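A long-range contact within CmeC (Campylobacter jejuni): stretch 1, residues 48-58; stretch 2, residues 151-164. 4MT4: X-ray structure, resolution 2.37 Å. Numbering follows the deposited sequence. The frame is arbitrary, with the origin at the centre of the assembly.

Stretch 1 (48-58) KVVDLALKNNN
Stretch 2, residues 151-164: ARLSVISNTVQTYF

Two helices of CmeC, at least 98 residues apart in sequence wherever they touch, pack side by side and run in roughly opposite directions. Residues 48-56 end a helix that begins earlier in the chain; residues 151-164 lie within a longer one. Their axes approach to 9.6 Å, with 143° between their N-to-C directions. The register is set by V50 opposite I156, CA to CA 6.4 Å, so V49 lies near T159 and Y163, while N57 reaches V155. Backbone torsions are helical through K48-N56 and A151-F164; N57 breaks away at phi/psi -60/124.

No hydrogen bond crosses between the stretches. The contact is side-chain packing that buries 470 Å², both sides summed, and L54, V155 and T159 cover the most surface.

L54 (chi1 m, chi2 t) points its CA-to-CB bond toward the second helix and packs both methyls against I156 and R152; CD2 is 3.7 Å from I156 CD1 and CD1 is 3.5 Å from R152 NH1. The R152 CA-to-CB bond points sideways, but the extended chain (chi1 to chi3 all t) brings the guanidinium nearer, with L54 CD2 over one face. R152 NH1 is hydrogen-bonded elsewhere in the structure. I156 likewise starts sideways, and its m, t rotamer carries CD1 to L54, while its CG2 meets V50 CG1 at 4.2 Å.

V155, chi1 t, points toward the first stretch; CG1 lies 4.2 Å from A53 CB and also against the N57 side chain, and CG2 lies 3.4 Å from N57 OD1. N57 (chi1 t, chi2 -86°) is the N-cap of the next helix, its side chain capping a backbone N just past the stretch, so its polar end is already engaged where it touches the valine.

T159, chi1 m, also points toward its partner. Its OG1 donates to V155 O one turn back at 2.8 Å, which satisfies the hydroxyl inside its own helix although it sits 3.5 Å from A53 CB. The alanine methyl fits against V155 CG1 and T159 OG1 here. T159 CG2 approaches V49 O at 3.6 Å and V49 CG1 at 4.0 Å; that carbonyl accepts the helical bond from A53 N at 3.2 Å.

Beyond T159, V49 (chi1 81°) sets CG1 obliquely 4.5 Å from Y163 CD1, the tyrosine having chi1 t and chi2 83°. V50, chi1 t, completes the buried apolar patch with CG2 4.0 Å from V160 CG2.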

# COMPACT_ATOMS: atom_id res chain seq x y z
N LYS B 48 -2.56 16.23 -26.94
CA LYS B 48 -1.26 15.63 -27.24
C LYS B 48 -0.68 14.90 -26.04
O LYS B 48 -0.09 13.83 -26.19
CB LYS B 48 -0.28 16.70 -27.71
CG LYS B 48 -0.61 17.32 -29.06
CD LYS B 48 0.45 18.31 -29.49
CE LYS B 48 0.03 19.07 -30.73
NZ LYS B 48 -0.27 18.16 -31.86
N VAL B 49 -0.86 15.47 -24.85
CA VAL B 49 -0.27 14.89 -23.65
C VAL B 49 -1.08 13.67 -23.18
O VAL B 49 -0.56 12.81 -22.47
CB VAL B 49 -0.17 15.92 -22.50
CG1 VAL B 49 -1.50 16.08 -21.79
CG2 VAL B 49 0.91 15.52 -21.52
N VAL B 50 -2.34 13.59 -23.60
CA VAL B 50 -3.16 12.43 -23.29
C VAL B 50 -2.76 11.26 -24.18
O VAL B 50 -2.67 10.11 -23.73
CB VAL B 50 -4.67 12.73 -23.47
CG1 VAL B 50 -5.49 11.45 -23.45
CG2 VAL B 50 -5.15 13.69 -22.38
N ASP B 51 -2.50 11.55 -25.45
CA ASP B 51 -2.04 10.55 -26.40
C ASP B 51 -0.69 9.98 -25.98
O ASP B 51 -0.43 8.79 -26.14
CB ASP B 51 -1.94 11.13 -27.81
CG ASP B 51 -3.29 11.31 -28.47
OD1 ASP B 51 -4.28 10.73 -27.96
OD2 ASP B 51 -3.37 12.02 -29.49
N LEU B 52 0.16 10.84 -25.43
CA LEU B 52 1.47 10.42 -24.93
C LEU B 52 1.30 9.45 -23.76
O LEU B 52 2.05 8.48 -23.63
CB LEU B 52 2.30 11.63 -24.50
CG LEU B 52 2.95 12.44 -25.62
CD1 LEU B 52 3.45 13.78 -25.11
CD2 LEU B 52 4.08 11.64 -26.25
N ALA B 53 0.32 9.72 -22.91
CA ALA B 53 0.01 8.85 -21.79
C ALA B 53 -0.49 7.50 -22.28
O ALA B 53 0.01 6.45 -21.86
CB ALA B 53 -1.02 9.49 -20.87
N LEU B 54 -1.45 7.52 -23.20
CA LEU B 54 -2.01 6.30 -23.77
C LEU B 54 -0.97 5.50 -24.55
O LEU B 54 -1.18 4.33 -24.87
CB LEU B 54 -3.19 6.64 -24.68
CG LEU B 54 -4.44 7.18 -23.97
CD1 LEU B 54 -5.47 7.65 -24.99
CD2 LEU B 54 -5.03 6.13 -23.04
N LYS B 55 0.16 6.14 -24.84
CA LYS B 55 1.23 5.51 -25.58
C LYS B 55 2.37 5.05 -24.67
O LYS B 55 2.92 3.96 -24.86
CB LYS B 55 1.78 6.46 -26.65
CG LYS B 55 3.01 5.95 -27.39
CD LYS B 55 3.58 7.01 -28.32
CE LYS B 55 4.86 6.53 -28.98
NZ LYS B 55 5.92 6.21 -27.98
N ASN B 56 2.71 5.86 -23.68
CA ASN B 56 3.93 5.63 -22.90
C ASN B 56 3.73 5.24 -21.43
O ASN B 56 4.66 4.74 -20.80
CB ASN B 56 4.81 6.88 -22.97
CG ASN B 56 5.22 7.23 -24.39
OD1 ASN B 56 5.45 6.35 -25.22
ND2 ASN B 56 5.31 8.52 -24.67
N ASN B 57 2.54 5.47 -20.88
CA ASN B 57 2.30 5.20 -19.46
C ASN B 57 2.53 3.74 -19.10
O ASN B 57 1.94 2.84 -19.68
CB ASN B 57 0.88 5.61 -19.06
CG ASN B 57 0.67 5.60 -17.56
OD1 ASN B 57 0.35 4.56 -16.97
ND2 ASN B 57 0.85 6.75 -16.93
N ASN B 58 3.41 3.52 -18.12
CA ASN B 58 3.82 2.17 -17.74
C ASN B 58 2.79 1.43 -16.89
O ASN B 58 2.69 0.21 -16.96
CB ASN B 58 5.16 2.22 -17.00
CG ASN B 58 6.32 2.52 -17.93
OD1 ASN B 58 6.47 1.90 -18.98
ND2 ASN B 58 7.14 3.50 -17.55
N ALA B 151 -7.99 1.13 -15.25
CA ALA B 151 -6.64 1.68 -15.25
C ALA B 151 -6.49 2.75 -16.33
O ALA B 151 -5.82 3.76 -16.11
CB ALA B 151 -5.62 0.58 -15.46
N ARG B 152 -7.12 2.53 -17.48
CA ARG B 152 -7.07 3.48 -18.58
C ARG B 152 -7.72 4.80 -18.18
O ARG B 152 -7.14 5.87 -18.37
CB ARG B 152 -7.76 2.91 -19.82
CG ARG B 152 -7.49 3.68 -21.10
CD ARG B 152 -8.18 3.03 -22.29
NE ARG B 152 -7.65 3.50 -23.57
CZ ARG B 152 -8.13 4.54 -24.24
NH1 ARG B 152 -7.58 4.90 -25.40
NH2 ARG B 152 -9.15 5.23 -23.76
N LEU B 153 -8.92 4.72 -17.62
CA LEU B 153 -9.64 5.89 -17.15
C LEU B 153 -8.86 6.64 -16.08
O LEU B 153 -8.80 7.87 -16.08
CB LEU B 153 -11.01 5.48 -16.61
CG LEU B 153 -11.84 6.57 -15.91
CD1 LEU B 153 -12.09 7.75 -16.84
CD2 LEU B 153 -13.16 5.99 -15.41
N SER B 154 -8.25 5.89 -15.17
CA SER B 154 -7.46 6.46 -14.09
C SER B 154 -6.23 7.21 -14.61
O SER B 154 -5.94 8.32 -14.17
CB SER B 154 -7.02 5.37 -13.11
OG SER B 154 -6.10 5.86 -12.15
N VAL B 155 -5.52 6.58 -15.54
CA VAL B 155 -4.32 7.17 -16.13
C VAL B 155 -4.65 8.44 -16.90
O VAL B 155 -3.95 9.45 -16.77
CB VAL B 155 -3.61 6.16 -17.06
CG1 VAL B 155 -2.60 6.86 -17.95
CG2 VAL B 155 -2.93 5.07 -16.24
N ILE B 156 -5.71 8.39 -17.69
CA ILE B 156 -6.15 9.56 -18.46
C ILE B 156 -6.58 10.70 -17.55
O ILE B 156 -6.16 11.85 -17.73
CB ILE B 156 -7.31 9.21 -19.41
CG1 ILE B 156 -6.85 8.22 -20.48
CG2 ILE B 156 -7.86 10.46 -20.07
CD1 ILE B 156 -7.95 7.82 -21.45
N SER B 157 -7.41 10.39 -16.56
CA SER B 157 -7.90 11.39 -15.62
C SER B 157 -6.77 12.04 -14.84
O SER B 157 -6.76 13.26 -14.64
CB SER B 157 -8.90 10.76 -14.65
OG SER B 157 -10.05 10.29 -15.34
N ASN B 158 -5.81 11.23 -14.41
CA ASN B 158 -4.65 11.74 -13.68
C ASN B 158 -3.78 12.63 -14.55
O ASN B 158 -3.25 13.63 -14.08
CB ASN B 158 -3.82 10.58 -13.12
CG ASN B 158 -4.48 9.90 -11.94
OD1 ASN B 158 -5.37 10.46 -11.30
ND2 ASN B 158 -4.05 8.68 -11.64
N THR B 159 -3.65 12.27 -15.82
CA THR B 159 -2.88 13.05 -16.78
C THR B 159 -3.53 14.41 -17.04
O THR B 159 -2.85 15.44 -17.07
CB THR B 159 -2.72 12.31 -18.12
OG1 THR B 159 -1.98 11.10 -17.91
CG2 THR B 159 -1.99 13.17 -19.14
N VAL B 160 -4.85 14.41 -17.20
CA VAL B 160 -5.60 15.64 -17.45
C VAL B 160 -5.53 16.58 -16.25
O VAL B 160 -5.29 17.78 -16.40
CB VAL B 160 -7.08 15.35 -17.78
CG1 VAL B 160 -7.88 16.63 -17.84
CG2 VAL B 160 -7.19 14.58 -19.08
N GLN B 161 -5.74 16.02 -15.06
CA GLN B 161 -5.74 16.82 -13.83
C GLN B 161 -4.34 17.29 -13.45
O GLN B 161 -4.19 18.31 -12.78
CB GLN B 161 -6.37 16.02 -12.69
CG GLN B 161 -7.87 15.82 -12.81
CD GLN B 161 -8.48 15.15 -11.59
OE1 GLN B 161 -7.80 14.45 -10.85
NE2 GLN B 161 -9.77 15.38 -11.37
N THR B 162 -3.32 16.55 -13.87
CA THR B 162 -1.94 16.96 -13.65
C THR B 162 -1.59 18.10 -14.59
O THR B 162 -0.88 19.04 -14.22
CB THR B 162 -0.95 15.79 -13.86
OG1 THR B 162 -1.22 14.77 -12.89
CG2 THR B 162 0.49 16.26 -13.71
N TYR B 163 -2.10 18.02 -15.82
CA TYR B 163 -1.92 19.08 -16.81
C TYR B 163 -2.49 20.40 -16.30
O TYR B 163 -1.84 21.43 -16.38
CB TYR B 163 -2.58 18.69 -18.13
CG TYR B 163 -2.68 19.82 -19.14
CD1 TYR B 163 -1.60 20.16 -19.95
CD2 TYR B 163 -3.85 20.55 -19.28
CE1 TYR B 163 -1.69 21.19 -20.86
CE2 TYR B 163 -3.95 21.58 -20.19
CZ TYR B 163 -2.86 21.90 -20.98
OH TYR B 163 -2.95 22.92 -21.90
N PHE B 164 -3.72 20.34 -15.79
CA PHE B 164 -4.41 21.52 -15.31
C PHE B 164 -3.76 22.09 -14.05
O PHE B 164 -3.74 23.31 -13.85
CB PHE B 164 -5.88 21.20 -15.04
CG PHE B 164 -6.75 21.24 -16.26
CD1 PHE B 164 -6.55 22.21 -17.23
CD2 PHE B 164 -7.75 20.30 -16.46
CE1 PHE B 164 -7.33 22.25 -18.37
CE2 PHE B 164 -8.54 20.34 -17.59
CZ PHE B 164 -8.33 21.32 -18.55